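Local coordinates for protein glycosyl hydrolase family 10 (Bacteroides intestinalis DSM 17393, PDB 4QPW) that binds xylo-oligosaccharides such as xylohexaose through this carbohydrate-binding module, one part of a longer enzyme that probably hydrolyses the glycosidic bonds of xylan, at residues I8-S11 and S16-N19; G32-E37 and T131-Y136. All coordinates share one frame; numbering follows the deposited sequence.

Contact 1 of 2, residues I8-S11 and S16-N19; sequences IDYS and SFWN
The phenol oxygen of Tyr10 meets the ring of Phe17 at its edge, in the ring plane, with no hydrogen bond passing between the two segments. Tyr10 OH lies 3.4 Å from Phe17 CE2, and nearly as close to CD2, so a polar atom faces two ring C-H groups. With CG anti to its carbonyl carbon (chi1 -64°), the Phe17 ring extends toward Ile8 and Tyr10; the nearest CA atoms, of Ile8 and Phe17, are 11.0 Å apart, so side chains alone close the distance. The same corner of the ring also takes Ile8, whose CG1 sits 4.2 Å from Phe17 CE2, at the edge and near the ring plane.

Each segment also carries a local side-chain to backbone bond. Asp9 OD1 accepts from Ser11 N at 3.0 Å, an Asx turn that bends the chain beyond strand 3-9, while Asn19 ND2 donates to Phe17 O at 3.1 Å, in the carbonyl plane.

Trp18, beside Phe17, touches a bound xylose. Because the Tyr10 hydroxyl is hydrogen-bonded to Thr58 O, its polar demand is met outside this contact, which rests on van der Waals packing, with probably a weak electrostatic attraction between the oxygen and the ring C-H edge.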
loop_
_atom_site.group_PDB
_atom_site.type_symbol
_atom_site.label_atom_id
_atom_site.label_comp_id
_atom_site.label_asym_id
_atom_site.label_seq_id
_atom_site.Cartn_x
_atom_site.Cartn_y
_atom_site.Cartn_z
ATOM N N ILE A 8 -3.267 8.617 -6.104
ATOM C CA ILE A 8 -4.625 8.404 -5.358
ATOM C C ILE A 8 -4.351 9.058 -4.014
ATOM O O ILE A 8 -3.347 8.739 -3.290
ATOM C CB ILE A 8 -4.994 6.953 -5.277
ATOM C CG1 ILE A 8 -6.402 6.727 -4.715
ATOM C CG2 ILE A 8 -4.008 5.991 -4.647
ATOM C CD1 ILE A 8 -7.491 7.113 -5.700
ATOM N N ASP A 9 -5.179 10.017 -3.611
ATOM C CA ASP A 9 -5.025 10.787 -2.422
ATOM C C ASP A 9 -6.216 10.522 -1.499
ATOM O O ASP A 9 -7.346 11.033 -1.709
ATOM C CB ASP A 9 -4.859 12.266 -2.747
ATOM C CG ASP A 9 -4.764 13.115 -1.542
ATOM O OD1 ASP A 9 -4.587 12.641 -0.405
ATOM O OD2 ASP A 9 -4.829 14.397 -1.685
ATOM N N TYR A 10 -6.036 9.770 -0.421
ATOM C CA TYR A 10 -7.085 9.349 0.486
ATOM C C TYR A 10 -7.498 10.490 1.427
ATOM O O TYR A 10 -8.516 10.366 2.140
ATOM C CB TYR A 10 -6.727 8.126 1.271
ATOM C CG TYR A 10 -6.523 6.919 0.366
ATOM C CD1 TYR A 10 -7.592 6.346 -0.324
ATOM C CD2 TYR A 10 -5.285 6.357 0.200
ATOM C CE1 TYR A 10 -7.407 5.288 -1.141
ATOM C CE2 TYR A 10 -5.109 5.257 -0.649
ATOM C CZ TYR A 10 -6.177 4.715 -1.330
ATOM O OH TYR A 10 -6.036 3.612 -2.129
ATOM N N SER A 11 -6.810 11.630 1.336
ATOM C CA SER A 11 -7.210 12.861 2.031
ATOM C C SER A 11 -8.601 13.104 1.665
ATOM O O SER A 11 -9.369 13.637 2.547
ATOM C CB SER A 11 -6.327 14.110 1.631
ATOM O OG SER A 11 -4.852 13.887 1.793
ATOM N N SER A 16 -12.227 1.810 -3.037
ATOM C CA SER A 16 -12.979 0.841 -3.789
ATOM C C SER A 16 -12.091 -0.264 -4.343
ATOM O O SER A 16 -12.557 -1.137 -5.104
ATOM C CB SER A 16 -13.718 1.494 -4.966
ATOM O OG SER A 16 -14.693 2.428 -4.538
ATOM N N PHE A 17 -10.813 -0.353 -3.991
ATOM C CA PHE A 17 -9.894 -1.281 -4.630
ATOM C C PHE A 17 -10.017 -2.714 -4.097
ATOM O O PHE A 17 -10.599 -2.943 -3.005
ATOM C CB PHE A 17 -8.463 -0.799 -4.504
ATOM C CG PHE A 17 -8.134 0.513 -5.212
ATOM C CD1 PHE A 17 -8.527 0.739 -6.523
ATOM C CD2 PHE A 17 -7.394 1.490 -4.571
ATOM C CE1 PHE A 17 -8.175 1.915 -7.145
ATOM C CE2 PHE A 17 -7.056 2.660 -5.230
ATOM C CZ PHE A 17 -7.451 2.885 -6.518
ATOM N N TRP A 18 -9.477 -3.640 -4.830
ATOM C CA TRP A 18 -9.453 -5.061 -4.440
ATOM C C TRP A 18 -8.729 -5.231 -3.117
ATOM O O TRP A 18 -7.675 -4.635 -2.858
ATOM C CB TRP A 18 -8.727 -5.836 -5.539
ATOM C CG TRP A 18 -8.662 -7.333 -5.296
ATOM C CD1 TRP A 18 -9.524 -8.265 -5.772
ATOM C CD2 TRP A 18 -7.671 -8.046 -4.552
ATOM N NE1 TRP A 18 -9.108 -9.522 -5.329
ATOM C CE2 TRP A 18 -7.995 -9.420 -4.578
ATOM C CE3 TRP A 18 -6.570 -7.676 -3.829
ATOM C CZ2 TRP A 18 -7.210 -10.384 -3.917
ATOM C CZ3 TRP A 18 -5.816 -8.655 -3.154
ATOM C CH2 TRP A 18 -6.150 -9.983 -3.266
ATOM N N ASN A 19 -9.274 -6.149 -2.304
ATOM C CA ASN A 19 -8.633 -6.534 -1.082
ATOM C C ASN A 19 -9.101 -7.913 -0.668
ATOM O O ASN A 19 -10.153 -8.409 -1.114
ATOM C CB ASN A 19 -8.806 -5.542 -0.001
ATOM C CG ASN A 19 -10.220 -5.320 0.352
ATOM O OD1 ASN A 19 -10.733 -6.037 1.289
ATOM N ND2 ASN A 19 -10.993 -4.504 -0.345
#

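Contact 2 of 2, residues G32-E37 and T131-Y136; sequences GKNDTE and TIQIKY
The backbones of 32-37 and 131-136 stay well apart, the closest CA pair being Asn34 and Gln133 at 8.5 Å, because strand 39-44 lies between and pairs with both strand 33-34 and strand 130-141. After Asn34 the chain leaves strand geometry, and residues 35-37 take helical torsions without regular helical bonds. Asn34 holds this bend: its CG is anti to the backbone N (chi1 174°), and OD1 accepts from Glu37 N at 2.9 Å, the donor standing 54° out of the carbonyl plane, in an Asx motif; a second bond from Thr36 N is weak.

Across the gap Asn34 ND2 and Gln133 NE2 lie 3.8 Å apart, their amide planes turned by 75°; both donate to Glu41 OE2, so the two N-H groups lie side by side. Glu37 crosses Gln133 at about a right angle, with CG 3.9 Å from Gln133 OE1, an oxygen that accepts from Arg77. A leucine at Asn34 would probably leave Glu37 N without its acceptor and Glu41 without one donor, setting the turn free to shift.

Two waters link the segments: one donates to Glu37 OE2 and accepts from Lys135 NZ, another joins Glu37 OE1 to Gln133 NE2. Glu37 OE2 also accepts from Trp105, and Lys135 NZ, 2.9 Å from Glu37 O, donates to Gly38 O. Gln133 meets its partners on the sheet face away from Ile132 and Ile134, consistent with the beta-sandwich common among carbohydrate-binding modules.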
loop_
_atom_site.group_PDB
_atom_site.type_symbol
_atom_site.label_atom_id
_atom_site.label_comp_id
_atom_site.label_asym_id
_atom_site.label_seq_id
_atom_site.Cartn_x
_atom_site.Cartn_y
_atom_site.Cartn_z
ATOM N N GLY A 32 -10.603 0.043 5.285
ATOM C CA GLY A 32 -11.485 1.038 4.690
ATOM C C GLY A 32 -11.049 2.439 5.045
ATOM O O GLY A 32 -9.973 2.628 5.636
ATOM N N LYS A 33 -11.866 3.393 4.712
ATOM C CA LYS A 33 -11.503 4.775 4.951
ATOM C C LYS A 33 -11.742 5.247 6.306
ATOM O O LYS A 33 -12.847 4.923 6.910
ATOM C CB LYS A 33 -12.328 5.670 4.045
ATOM C CG LYS A 33 -11.751 5.839 2.753
ATOM C CD LYS A 33 -10.444 6.660 2.684
ATOM C CE LYS A 33 -10.434 8.004 3.314
ATOM N NZ LYS A 33 -11.229 9.057 2.577
ATOM N N ASN A 34 -10.849 6.006 6.885
ATOM C CA ASN A 34 -11.048 6.785 8.122
ATOM C C ASN A 34 -11.265 8.201 7.634
ATOM O O ASN A 34 -10.363 8.924 7.168
ATOM C CB ASN A 34 -9.856 6.682 9.032
ATOM C CG ASN A 34 -9.915 7.574 10.285
ATOM O OD1 ASN A 34 -10.583 8.573 10.288
ATOM N ND2 ASN A 34 -9.251 7.141 11.302
ATOM N N ASP A 35 -12.499 8.658 7.703
ATOM C CA ASP A 35 -12.888 9.955 7.138
ATOM C C ASP A 35 -12.556 11.115 8.110
ATOM O O ASP A 35 -12.632 12.263 7.705
ATOM C CB ASP A 35 -14.367 10.055 6.685
ATOM C CG ASP A 35 -14.656 9.288 5.367
ATOM O OD1 ASP A 35 -13.741 8.912 4.598
ATOM O OD2 ASP A 35 -15.865 9.007 5.111
ATOM N N THR A 36 -12.244 10.846 9.320
ATOM C CA THR A 36 -11.797 11.920 10.294
ATOM C C THR A 36 -10.330 12.232 10.024
ATOM O O THR A 36 -9.933 13.424 9.785
ATOM C CB THR A 36 -11.932 11.420 11.721
ATOM O OG1 THR A 36 -13.320 11.114 11.972
ATOM C CG2 THR A 36 -11.453 12.496 12.750
ATOM N N GLU A 37 -9.441 11.242 10.116
ATOM C CA GLU A 37 -7.996 11.430 9.759
ATOM C C GLU A 37 -7.864 11.728 8.275
ATOM O O GLU A 37 -6.954 12.489 7.887
ATOM C CB GLU A 37 -7.234 10.250 10.174
ATOM C CG GLU A 37 -5.682 10.299 10.060
ATOM C CD GLU A 37 -5.019 11.237 11.050
ATOM O OE1 GLU A 37 -5.598 11.366 12.212
ATOM O OE2 GLU A 37 -3.962 11.914 10.759
ATOM N N THR A 131 -2.872 -0.460 14.035
ATOM C CA THR A 131 -3.527 0.381 12.981
ATOM C C THR A 131 -2.433 0.863 12.031
ATOM O O THR A 131 -1.431 1.471 12.490
ATOM C CB THR A 131 -4.225 1.525 13.597
ATOM O OG1 THR A 131 -5.244 1.064 14.567
ATOM C CG2 THR A 131 -4.985 2.401 12.587
ATOM N N ILE A 132 -2.609 0.596 10.732
ATOM C CA ILE A 132 -1.816 1.204 9.629
ATOM C C ILE A 132 -2.688 2.230 8.966
ATOM O O ILE A 132 -3.863 1.981 8.640
ATOM C CB ILE A 132 -1.376 0.117 8.679
ATOM C CG1 ILE A 132 -0.459 -0.877 9.385
ATOM C CG2 ILE A 132 -0.729 0.767 7.454
ATOM C CD1 ILE A 132 -0.152 -2.079 8.532
ATOM N N GLN A 133 -2.149 3.429 8.735
ATOM C CA GLN A 133 -2.825 4.500 7.980
ATOM C C GLN A 133 -1.994 4.928 6.789
ATOM O O GLN A 133 -0.758 5.073 6.890
ATOM C CB GLN A 133 -3.064 5.656 8.906
ATOM C CG GLN A 133 -4.031 5.285 10.071
ATOM C CD GLN A 133 -4.312 6.462 10.995
ATOM O OE1 GLN A 133 -3.454 7.319 11.184
ATOM N NE2 GLN A 133 -5.486 6.529 11.487
ATOM N N ILE A 134 -2.661 5.050 5.633
ATOM C CA ILE A 134 -2.012 5.392 4.355
ATOM C C ILE A 134 -2.713 6.597 3.807
ATOM O O ILE A 134 -3.905 6.606 3.546
ATOM C CB ILE A 134 -2.059 4.187 3.401
ATOM C CG1 ILE A 134 -1.276 3.029 3.990
ATOM C CG2 ILE A 134 -1.513 4.631 2.025
ATOM C CD1 ILE A 134 -1.421 1.720 3.222
ATOM N N LYS A 135 -1.959 7.711 3.641
ATOM C CA LYS A 135 -2.558 8.956 3.210
ATOM C C LYS A 135 -2.697 9.087 1.658
ATOM O O LYS A 135 -3.684 9.667 1.219
ATOM C CB LYS A 135 -1.674 10.102 3.747
ATOM C CG LYS A 135 -2.219 11.461 3.742
ATOM C CD LYS A 135 -3.308 11.620 4.795
ATOM C CE LYS A 135 -3.862 13.059 4.859
ATOM N NZ LYS A 135 -5.001 13.170 5.799
ATOM N N TYR A 136 -1.715 8.600 0.950
ATOM C CA TYR A 136 -1.699 8.704 -0.530
ATOM C C TYR A 136 -0.694 7.751 -1.051
ATOM O O TYR A 136 0.219 7.296 -0.336
ATOM C CB TYR A 136 -1.402 10.157 -1.031
ATOM C CG TYR A 136 -0.084 10.736 -0.552
ATOM C CD1 TYR A 136 1.125 10.379 -1.140
ATOM C CD2 TYR A 136 -0.024 11.629 0.516
ATOM C CE1 TYR A 136 2.320 10.957 -0.742
ATOM C CE2 TYR A 136 1.137 12.180 0.942
ATOM C CZ TYR A 136 2.280 11.801 0.343
ATOM O OH TYR A 136 3.563 12.344 0.761
HETATM O O HOH W 1 -3.600 12.900 8.140
HETATM O O HOH W 2 -6.236 8.796 13.384
#

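In the fold
Contact 1 closes before contact 2 opens along the chain, and their centres lie 10 Å apart. Both reach the seven-stranded antiparallel sheet, in which strand 3-9 of contact 1 is a direct neighbour of strand 130-141 of contact 2. They also touch: Tyr10 N is 2.9 Å from Lys135 O, a probable backbone hydrogen bond, and Tyr10 O accepts from Lys33 NZ, so the residue just past strand 3-9 meets both segments of contact 2. From there, residues 16-19 lead into strand 19-21 at the edge of the five-stranded sheet. Contact 1 thus runs toward the glycan-binding sheet and Trp18, while contact 2 stays with the seven-stranded sheet and the turn after strand 33-34.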